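Nadb-ler3 (Gallus gallus, PDB 3WXB) is an NAD(P)H-dependent carbonyl reductase of the short-chain dehydrogenase/reductase family, probably passing hydride from the bound dinucleotide to the carbonyl group of its substrates. Local coordinates at residues F42-L47 with Q72-K77; A96-V101 with L152-K157; G118-N123 with T233-T238. All coordinates share one frame; numbering follows the deposited sequence.

How the interactions relate
The three contacts belong to one Rossmann-type domain but do not touch one another. Interaction 1 pairs two helices on one face of the parallel sheet, and interaction 2 pairs two that, in this fold, lie on the other; their centres are about 21 Å apart. Interaction 3 brings two loops together at the NADPH itself, its centre about 24 Å from that of interaction 1 and about 30 Å from that of interaction 2, across the middle of the chain. The side chain of Val43 in interaction 1 lies about 10 Å from the cofactor and that of Val101 in interaction 2 about 14 Å, so both are framework packing rather than pocket.

Interaction 1: F42-L47 with Q72-K77; sequences FVQHLL and QKLASK
Just before Leu74, the residue that reaches across to helix 42-47, the carbonyl oxygen of Lys73 draws three donors from its own helix: Ser76 OG, 2.6 Å from Lys73 O, and, more weakly, the backbone N atoms of Ser76 and Lys77. The serine hydroxyl arrives in the carbonyl plane, on a lone pair, with a C=O...OG angle of 141°. A short polar side chain suits this position near the end of the helix, because it can fold back onto the main chain while the apolar side of the helix faces its neighbour.

Across the contact itself no hydrogen bond forms; one methyl does the work. Leu74 CD1 meets Gln44 CG at 3.8 Å and Val43 CG1 at 4.0 Å, with Leu47 CD1 slightly farther away. Val43 holds CG1 anti to its backbone N (chi1 166°), which places that methyl where the leucine can slide past it in the opposite direction. Gln44 instead crosses Leu74 at about a right angle and offers the methylene of a chain extended beyond CG; glutamine suits this partly exposed border because its aliphatic part can pack while the amide lies farther along. Val43 and Leu47, branched and apolar, are buried on the side that faces the sheet, where both touch Val56.

So sparse a contact matches the spacing of the backbones: the axes of the two segments come no closer than 11.6 Å and run nearly parallel, 16° apart. Both helices lie against the sheet, Val43 touching Ala58 of strand 55-60 as well as Leu81 of strand 81-85, where Leu74 also rests. They are the successive crossover helices of the beta-alpha-beta-alpha-beta unit formed with strands 28-31, 55-60 and 81-85, and helix 247-260 packs against Phe42, His45 and Leu46.

Interaction 2: A96-V101 with L152-K157; sequences AAAASV and LPMLKK
The flat group at which Ala98 and Met154 meet is a peptide, that of the Ala98 carbonyl: the methyl CE of Met154 stands 3.7 Å from Ala98 O, tilted well out of the peptide plane and beside the oxygen rather than squarely above the group. Neither segment contributes an aromatic ring, but Phe151, one turn back on the helix of Met154, touches both Ala98 and Val101.

Every contact across the two segments runs through Met154. Its CG lies anti to the carbonyl carbon (chi1 -69°), the chain runs out toward helix 91-105, and a bend at chi3 (-97°) turns CE toward Ala98, whose CB is 4.4 Å away. The sulfur is left beside Val101, with SD 4.4 Å from CG1. A long, unbranched side chain suits this place because the backbones are far apart, Ala98 CA and Met154 CA being 9.0 Å from each other, while a small alanine opposite leaves room for the methyl.

Around Met154 the helix is kinked: Pro153 has no N-H to give, and Met154 N makes no bond to the preceding turn, while the Met154 backbone is hydrogen-bonded to that of Leu110. Helix 91-105, which also packs Ala97 and Val101 on Val84 of strand 81-85, belongs to the crossover from that strand to 112-115, and its packing against the long helix 130-160 is characteristic of the Rossmann fold of short-chain dehydrogenases.

Interaction 3: G118-N123 with T233-T238; sequences GIARAN and TDMGGT. With NDP (NADPH dihydro-nicotinamide-adenine-dinucleotide phosphate), chain C.
Met235 reaches Gly118, Ile119 and Ala120 with the end of an almost straight chain: CG is anti to the backbone N (chi1 -178°), and only the last torsion bends (chi3 -63°), setting CE 3.5 Å from Gly118 O. Its sulfur passes between Ala120 CB, 4.1 Å from SD, and the nicotinamide ribose, where NDP O2D is 3.5 Å from SD. A flexible, unbranched methionine can thread between loop and ribose; small Ala120 leaves it room, and Tyr198 touches both. Gly118 ends the Asn-Asn-Ala-Gly motif of short-chain dehydrogenases, and any CB there would collide with NDP O3D. Its N makes a weak bond to NDP O4B, while Ile119 CG2 packs 3.7 Å from N7A of the adenine.

Thr233 holds OG1 between its backbone N and carbonyl carbon (chi1 69°). From there the hydroxyl donates to the pyrophosphate, OG1 to NDP O1N 2.6 Å, and accepts from Gly236 N at 2.9 Å and 172°, an ST motif. Replacing Thr233 by valine would probably leave O1N without this donor and the Gly236 N-H without its acceptor, freeing the turn beside the nicotinamide amide to shift.

Interaction 1: F42-L47 with Q72-K77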
loop_
_atom_site.group_PDB
_atom_site.type_symbol
_atom_site.label_atom_id
_atom_site.label_comp_id
_atom_site.label_asym_id
_atom_site.label_seq_id
_atom_site.Cartn_x
_atom_site.Cartn_y
_atom_site.Cartn_z
ATOM N N PHE A 42 15.784 -4.401 18.589
ATOM C CA PHE A 42 16.804 -4.511 17.575
ATOM C C PHE A 42 18.151 -3.998 18.079
ATOM O O PHE A 42 19.199 -4.670 17.886
ATOM C CB PHE A 42 16.429 -3.779 16.279
ATOM C CG PHE A 42 15.639 -4.650 15.312
ATOM C CD1 PHE A 42 16.232 -5.785 14.755
ATOM C CD2 PHE A 42 14.325 -4.338 14.967
ATOM C CE1 PHE A 42 15.522 -6.598 13.880
ATOM C CE2 PHE A 42 13.586 -5.128 14.091
ATOM C CZ PHE A 42 14.220 -6.296 13.520
ATOM N N VAL A 43 18.129 -2.833 18.729
ATOM C CA VAL A 43 19.390 -2.204 19.220
ATOM C C VAL A 43 20.106 -3.078 20.234
ATOM O O VAL A 43 21.322 -3.342 20.072
ATOM C CB VAL A 43 19.184 -0.738 19.698
ATOM C CG1 VAL A 43 20.402 -0.232 20.505
ATOM C CG2 VAL A 43 18.983 0.135 18.432
ATOM N N GLN A 44 19.371 -3.536 21.236
ATOM C CA GLN A 44 19.916 -4.400 22.284
ATOM C C GLN A 44 20.481 -5.725 21.707
ATOM O O GLN A 44 21.526 -6.224 22.133
ATOM C CB GLN A 44 18.815 -4.741 23.301
ATOM C CG GLN A 44 18.188 -3.496 24.041
ATOM C CD GLN A 44 17.005 -3.859 24.834
ATOM O OE1 GLN A 44 16.179 -4.710 24.423
ATOM N NE2 GLN A 44 16.876 -3.232 26.009
ATOM N N HIS A 45 19.742 -6.331 20.770
ATOM C CA HIS A 45 20.183 -7.595 20.176
ATOM C C HIS A 45 21.364 -7.406 19.264
ATOM O O HIS A 45 22.302 -8.273 19.243
ATOM C CB HIS A 45 19.011 -8.325 19.489
ATOM C CG HIS A 45 18.108 -9.017 20.460
ATOM N ND1 HIS A 45 17.984 -10.389 20.523
ATOM C CD2 HIS A 45 17.270 -8.523 21.402
ATOM C CE1 HIS A 45 17.104 -10.712 21.466
ATOM N NE2 HIS A 45 16.666 -9.593 22.018
ATOM N N LEU A 46 21.364 -6.294 18.520
ATOM C CA LEU A 46 22.508 -5.989 17.656
ATOM C C LEU A 46 23.769 -5.768 18.480
ATOM O O LEU A 46 24.873 -6.163 18.060
ATOM C CB LEU A 46 22.285 -4.755 16.807
ATOM C CG LEU A 46 21.745 -4.781 15.350
ATOM C CD1 LEU A 46 21.667 -6.151 14.641
ATOM C CD2 LEU A 46 20.470 -3.936 15.158
ATOM N N LEU A 47 23.605 -5.108 19.630
ATOM C CA LEU A 47 24.770 -4.821 20.479
ATOM C C LEU A 47 25.317 -6.091 21.088
ATOM O O LEU A 47 26.509 -6.187 21.304
ATOM C CB LEU A 47 24.429 -3.762 21.543
ATOM C CG LEU A 47 24.142 -2.364 20.972
ATOM C CD1 LEU A 47 23.440 -1.472 22.032
ATOM C CD2 LEU A 47 25.417 -1.720 20.462
ATOM N N GLN A 72 19.545 6.175 25.996
ATOM C CA GLN A 72 20.668 6.957 26.495
ATOM C C GLN A 72 21.466 6.133 27.513
ATOM O O GLN A 72 22.678 6.235 27.577
ATOM C CB GLN A 72 20.143 8.253 27.134
ATOM C CG GLN A 72 19.642 9.283 26.119
ATOM C CD GLN A 72 20.729 9.797 25.181
ATOM O OE1 GLN A 72 21.887 9.415 25.283
ATOM N NE2 GLN A 72 20.347 10.645 24.244
ATOM N N LYS A 73 20.765 5.321 28.293
ATOM C CA LYS A 73 21.397 4.436 29.266
ATOM C C LYS A 73 22.316 3.523 28.496
ATOM O O LYS A 73 23.532 3.565 28.674
ATOM C CB LYS A 73 20.341 3.593 29.946
ATOM C CG LYS A 73 20.488 3.422 31.419
ATOM C CD LYS A 73 19.086 3.385 32.064
ATOM C CE LYS A 73 18.563 4.798 32.333
ATOM N NZ LYS A 73 17.090 4.860 32.609
ATOM N N LEU A 74 21.730 2.755 27.571
ATOM C CA LEU A 74 22.490 1.861 26.711
ATOM C C LEU A 74 23.716 2.516 26.105
ATOM O O LEU A 74 24.809 1.911 26.083
ATOM C CB LEU A 74 21.613 1.306 25.575
ATOM C CG LEU A 74 20.772 0.048 25.783
ATOM C CD1 LEU A 74 20.052 -0.253 24.454
ATOM C CD2 LEU A 74 21.620 -1.187 26.274
ATOM N N ALA A 75 23.537 3.734 25.602
ATOM C CA ALA A 75 24.599 4.443 24.902
ATOM C C ALA A 75 25.794 4.771 25.797
ATOM O O ALA A 75 26.956 4.765 25.329
ATOM C CB ALA A 75 24.069 5.691 24.283
ATOM N N SER A 76 25.509 5.081 27.070
ATOM C CA SER A 76 26.578 5.370 28.053
ATOM C C SER A 76 27.481 4.138 28.256
ATOM O O SER A 76 28.682 4.282 28.515
ATOM C CB SER A 76 25.973 5.851 29.387
ATOM O OG SER A 76 25.286 4.794 30.060
ATOM N N LYS A 77 26.890 2.940 28.132
ATOM C CA LYS A 77 27.599 1.659 28.222
ATOM C C LYS A 77 28.171 1.057 26.910
ATOM O O LYS A 77 28.987 0.135 26.968
ATOM C CB LYS A 77 26.691 0.603 28.852
ATOM C CG LYS A 77 26.341 0.828 30.305
ATOM C CD LYS A 77 25.918 -0.506 30.892
ATOM C CE LYS A 77 26.129 -0.572 32.400
ATOM N NZ LYS A 77 24.916 -0.099 33.145
#

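Interaction 2: A96-V101 with L152-K157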
loop_
_atom_site.group_PDB
_atom_site.type_symbol
_atom_site.label_atom_id
_atom_site.label_comp_id
_atom_site.label_asym_id
_atom_site.label_seq_id
_atom_site.Cartn_x
_atom_site.Cartn_y
_atom_site.Cartn_z
ATOM N N ALA A 96 19.114 15.441 7.175
ATOM C CA ALA A 96 20.133 15.769 8.170
ATOM C C ALA A 96 20.667 14.491 8.839
ATOM O O ALA A 96 21.860 14.386 9.130
ATOM C CB ALA A 96 19.575 16.752 9.189
ATOM N N ALA A 97 19.796 13.513 9.072
ATOM C CA ALA A 97 20.204 12.241 9.661
ATOM C C ALA A 97 21.184 11.493 8.746
ATOM O O ALA A 97 22.228 11.020 9.212
ATOM C CB ALA A 97 18.968 11.347 10.009
ATOM N N ALA A 98 20.901 11.465 7.441
ATOM C CA ALA A 98 21.773 10.759 6.500
ATOM C C ALA A 98 23.157 11.437 6.479
ATOM O O ALA A 98 24.200 10.760 6.514
ATOM C CB ALA A 98 21.170 10.727 5.065
ATOM N N ALA A 99 23.141 12.766 6.376
ATOM C CA ALA A 99 24.370 13.586 6.341
ATOM C C ALA A 99 25.214 13.360 7.581
ATOM O O ALA A 99 26.444 13.278 7.498
ATOM C CB ALA A 99 24.004 15.099 6.195
ATOM N N SER A 100 24.562 13.255 8.722
ATOM C CA SER A 100 25.210 12.999 10.016
ATOM C C SER A 100 25.820 11.595 10.101
ATOM O O SER A 100 27.001 11.407 10.491
ATOM C CB SER A 100 24.210 13.279 11.165
ATOM O OG SER A 100 24.731 12.954 12.453
ATOM N N VAL A 101 25.025 10.595 9.720
ATOM C CA VAL A 101 25.498 9.205 9.710
ATOM C C VAL A 101 26.678 9.031 8.749
ATOM O O VAL A 101 27.645 8.387 9.086
ATOM C CB VAL A 101 24.313 8.224 9.351
ATOM C CG1 VAL A 101 24.834 6.826 9.177
ATOM C CG2 VAL A 101 23.203 8.247 10.497
ATOM N N LEU A 152 20.889 5.352 0.301
ATOM C CA LEU A 152 21.334 4.571 -0.871
ATOM C C LEU A 152 22.866 4.664 -1.159
ATOM O O LEU A 152 23.489 3.643 -1.475
ATOM C CB LEU A 152 20.578 4.965 -2.132
ATOM C CG LEU A 152 20.162 3.849 -3.142
ATOM C CD1 LEU A 152 20.218 4.287 -4.569
ATOM C CD2 LEU A 152 20.840 2.507 -3.003
ATOM N N PRO A 153 23.453 5.882 -1.085
ATOM C CA PRO A 153 24.883 6.014 -1.384
ATOM C C PRO A 153 25.695 5.135 -0.460
ATOM O O PRO A 153 26.624 4.481 -0.920
ATOM C CB PRO A 153 25.164 7.507 -1.077
ATOM C CG PRO A 153 23.867 8.189 -1.539
ATOM C CD PRO A 153 22.814 7.212 -0.941
ATOM N N MET A 154 25.336 5.115 0.817
ATOM C CA MET A 154 26.057 4.338 1.812
ATOM C C MET A 154 25.815 2.829 1.777
ATOM O O MET A 154 26.743 2.048 2.025
ATOM C CB MET A 154 25.763 4.854 3.202
ATOM C CG MET A 154 26.378 6.262 3.448
ATOM S SD MET A 154 25.588 7.007 4.871
ATOM C CE MET A 154 24.386 7.991 4.004
ATOM N N LEU A 155 24.580 2.438 1.478
ATOM C CA LEU A 155 24.255 1.036 1.152
ATOM C C LEU A 155 25.063 0.509 -0.062
ATOM O O LEU A 155 25.569 -0.621 -0.050
ATOM C CB LEU A 155 22.761 0.937 0.861
ATOM C CG LEU A 155 21.938 1.064 2.154
ATOM C CD1 LEU A 155 20.435 1.430 1.918
ATOM C CD2 LEU A 155 22.074 -0.219 2.997
ATOM N N LYS A 156 25.138 1.325 -1.101
ATOM C CA LYS A 156 25.865 0.992 -2.304
ATOM C C LYS A 156 27.346 0.891 -2.032
ATOM O O LYS A 156 28.024 0.090 -2.664
ATOM C CB LYS A 156 25.698 2.074 -3.340
ATOM C CG LYS A 156 24.388 2.043 -4.108
ATOM C CD LYS A 156 24.484 3.176 -5.166
ATOM C CE LYS A 156 23.187 3.326 -5.908
ATOM N NZ LYS A 156 23.355 4.453 -6.878
ATOM N N LYS A 157 27.853 1.774 -1.171
ATOM C CA LYS A 157 29.254 1.703 -0.742
ATOM C C LYS A 157 29.541 0.388 -0.004
ATOM O O LYS A 157 30.597 -0.269 -0.266
ATOM C CB LYS A 157 29.681 2.921 0.131
ATOM C CG LYS A 157 31.251 2.923 0.428
ATOM C CD LYS A 157 32.010 3.843 -0.586
ATOM C CE LYS A 157 32.189 5.343 -0.044
ATOM N NZ LYS A 157 30.927 6.078 0.485
#

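Interaction 3: G118-N123 with T233-T238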
loop_
_atom_site.group_PDB
_atom_site.type_symbol
_atom_site.label_atom_id
_atom_site.label_comp_id
_atom_site.label_asym_id
_atom_site.label_seq_id
_atom_site.Cartn_x
_atom_site.Cartn_y
_atom_site.Cartn_z
ATOM N N GLY A 118 7.057 3.073 13.116
ATOM C CA GLY A 118 5.729 3.157 12.540
ATOM C C GLY A 118 4.588 3.461 13.491
ATOM O O GLY A 118 4.774 3.433 14.702
ATOM N N ILE A 119 3.418 3.716 12.901
ATOM C CA ILE A 119 2.193 3.972 13.631
ATOM C C ILE A 119 0.970 3.193 13.136
ATOM O O ILE A 119 0.879 2.821 11.925
ATOM C CB ILE A 119 1.829 5.490 13.687
ATOM C CG1 ILE A 119 1.555 6.036 12.274
ATOM C CG2 ILE A 119 2.929 6.234 14.474
ATOM C CD1 ILE A 119 0.942 7.552 12.193
ATOM N N ALA A 120 0.025 3.013 14.061
ATOM C CA ALA A 120 -1.307 2.427 13.792
ATOM C C ALA A 120 -2.357 3.293 14.513
ATOM O O ALA A 120 -2.101 3.790 15.622
ATOM C CB ALA A 120 -1.410 1.000 14.341
ATOM N N ARG A 121 -3.522 3.451 13.914
ATOM C CA ARG A 121 -4.561 4.228 14.579
ATOM C C ARG A 121 -5.779 3.322 14.705
ATOM O O ARG A 121 -5.855 2.311 14.011
ATOM C CB ARG A 121 -4.831 5.526 13.809
ATOM C CG ARG A 121 -4.175 6.759 14.472
ATOM C CD ARG A 121 -2.893 7.317 13.924
ATOM N NE ARG A 121 -3.205 8.447 13.057
ATOM C CZ ARG A 121 -2.505 9.565 12.848
ATOM N NH1 ARG A 121 -1.350 9.860 13.436
ATOM N NH2 ARG A 121 -3.019 10.433 12.000
ATOM N N ALA A 122 -6.721 3.698 15.572
ATOM C CA ALA A 122 -7.786 2.799 16.047
ATOM C C ALA A 122 -9.107 3.078 15.395
ATOM O O ALA A 122 -10.146 2.644 15.856
ATOM C CB ALA A 122 -7.927 2.898 17.569
ATOM N N ASN A 123 -9.102 3.831 14.329
ATOM C CA ASN A 123 -10.388 4.072 13.687
ATOM C C ASN A 123 -10.920 2.907 12.802
ATOM O O ASN A 123 -10.143 2.147 12.199
ATOM C CB ASN A 123 -10.404 5.436 13.006
ATOM C CG ASN A 123 -9.165 5.727 12.297
ATOM O OD1 ASN A 123 -9.004 5.298 11.151
ATOM N ND2 ASN A 123 -8.268 6.488 12.925
ATOM N N THR A 233 4.103 -4.847 22.794
ATOM C CA THR A 233 4.674 -3.499 22.751
ATOM C C THR A 233 3.480 -2.579 22.963
ATOM O O THR A 233 2.350 -3.071 23.033
ATOM C CB THR A 233 5.256 -3.145 21.385
ATOM O OG1 THR A 233 4.177 -3.004 20.433
ATOM C CG2 THR A 233 6.333 -4.187 20.924
ATOM N N ASP A 234 3.671 -1.273 22.939
ATOM C CA ASP A 234 2.526 -0.395 22.998
ATOM C C ASP A 234 1.687 -0.520 21.753
ATOM O O ASP A 234 0.514 -0.349 21.856
ATOM C CB ASP A 234 2.900 1.059 23.196
ATOM C CG ASP A 234 3.765 1.274 24.375
ATOM O OD1 ASP A 234 4.882 1.746 24.180
ATOM O OD2 ASP A 234 3.350 0.963 25.487
ATOM N N MET A 235 2.276 -0.786 20.584
ATOM C CA MET A 235 1.426 -0.930 19.392
ATOM C C MET A 235 0.668 -2.218 19.405
ATOM O O MET A 235 -0.517 -2.268 19.065
ATOM C CB MET A 235 2.181 -0.802 18.081
ATOM C CG MET A 235 1.217 -0.908 16.901
ATOM S SD MET A 235 2.009 -1.016 15.292
ATOM C CE MET A 235 2.839 0.551 15.214
ATOM N N GLY A 236 1.325 -3.291 19.822
ATOM C CA GLY A 236 0.623 -4.573 19.841
ATOM C C GLY A 236 -0.439 -4.680 20.931
ATOM O O GLY A 236 -1.321 -5.515 20.843
ATOM N N GLY A 237 -0.319 -3.871 21.988
ATOM C CA GLY A 237 -1.284 -3.883 23.070
ATOM C C GLY A 237 -1.059 -4.882 24.193
ATOM O O GLY A 237 -0.098 -5.662 24.191
ATOM N N THR A 238 -2.024 -4.881 25.104
ATOM C CA THR A 238 -2.039 -5.640 26.376
ATOM C C THR A 238 -2.648 -7.077 26.317
ATOM O O THR A 238 -2.515 -7.846 27.242
ATOM C CB THR A 238 -2.898 -4.806 27.377
ATOM O OG1 THR A 238 -2.642 -3.404 27.138
ATOM C CG2 THR A 238 -2.568 -5.149 28.850
HETATM P PA NDP C . 5.680 1.062 19.059
HETATM O O1A NDP C . 4.423 1.858 18.924
HETATM O O2A NDP C . 5.898 0.416 20.289
HETATM O O5B NDP C . 6.892 1.887 18.768
HETATM C C5B NDP C . 6.832 2.834 17.664
HETATM C C4B NDP C . 8.212 3.349 17.445
HETATM O O4B NDP C . 8.301 4.122 16.125
HETATM C C3B NDP C . 8.654 4.373 18.518
HETATM O O3B NDP C . 10.141 4.318 18.521
HETATM C C2B NDP C . 8.216 5.704 17.882
HETATM O O2B NDP C . 8.898 6.861 18.411
HETATM C C1B NDP C . 8.643 5.485 16.404
HETATM N N9A NDP C . 7.857 6.463 15.477
HETATM C C8A NDP C . 6.530 6.557 15.218
HETATM N N7A NDP C . 6.336 7.588 14.373
HETATM C C5A NDP C . 7.490 8.216 14.215
HETATM C C6A NDP C . 7.839 9.294 13.491
HETATM N N6A NDP C . 6.888 9.960 12.812
HETATM N N1A NDP C . 9.123 9.686 13.441
HETATM C C2A NDP C . 10.095 8.968 14.091
HETATM N N3A NDP C . 9.714 7.871 14.853
HETATM C C4A NDP C . 8.438 7.500 14.860
HETATM O O3 NDP C . 5.577 0.024 17.790
HETATM P PN NDP C . 6.287 -1.427 17.745
HETATM O O1N NDP C . 5.299 -2.411 18.170
HETATM O O2N NDP C . 7.635 -1.380 18.341
HETATM O O5D NDP C . 6.374 -1.519 16.118
HETATM C C5D NDP C . 7.574 -1.313 15.346
HETATM C C4D NDP C . 7.295 -1.785 13.910
HETATM O O4D NDP C . 6.829 -3.125 13.944
HETATM C C3D NDP C . 6.118 -0.948 13.332
HETATM O O3D NDP C . 6.478 -0.686 11.980
HETATM C C2D NDP C . 4.937 -1.828 13.405
HETATM O O2D NDP C . 3.980 -1.523 12.394
HETATM C C1D NDP C . 5.553 -3.192 13.207
HETATM N N1N NDP C . 4.674 -4.266 13.739
HETATM C C2N NDP C . 4.350 -4.381 15.099
HETATM C C3N NDP C . 3.520 -5.417 15.542
HETATM C C7N NDP C . 3.212 -5.610 16.901
HETATM O O7N NDP C . 2.448 -6.522 17.221
HETATM N N7N NDP C . 3.884 -4.844 17.817
HETATM C C4N NDP C . 2.961 -6.318 14.612
HETATM C C5N NDP C . 3.249 -6.228 13.244
HETATM C C6N NDP C . 4.080 -5.194 12.782
HETATM P P2B NDP C . 8.231 7.719 19.657
HETATM O O1X NDP C . 8.908 8.988 19.351
HETATM O O2X NDP C . 8.638 6.920 20.822
HETATM O O3X NDP C . 6.773 7.731 19.362
#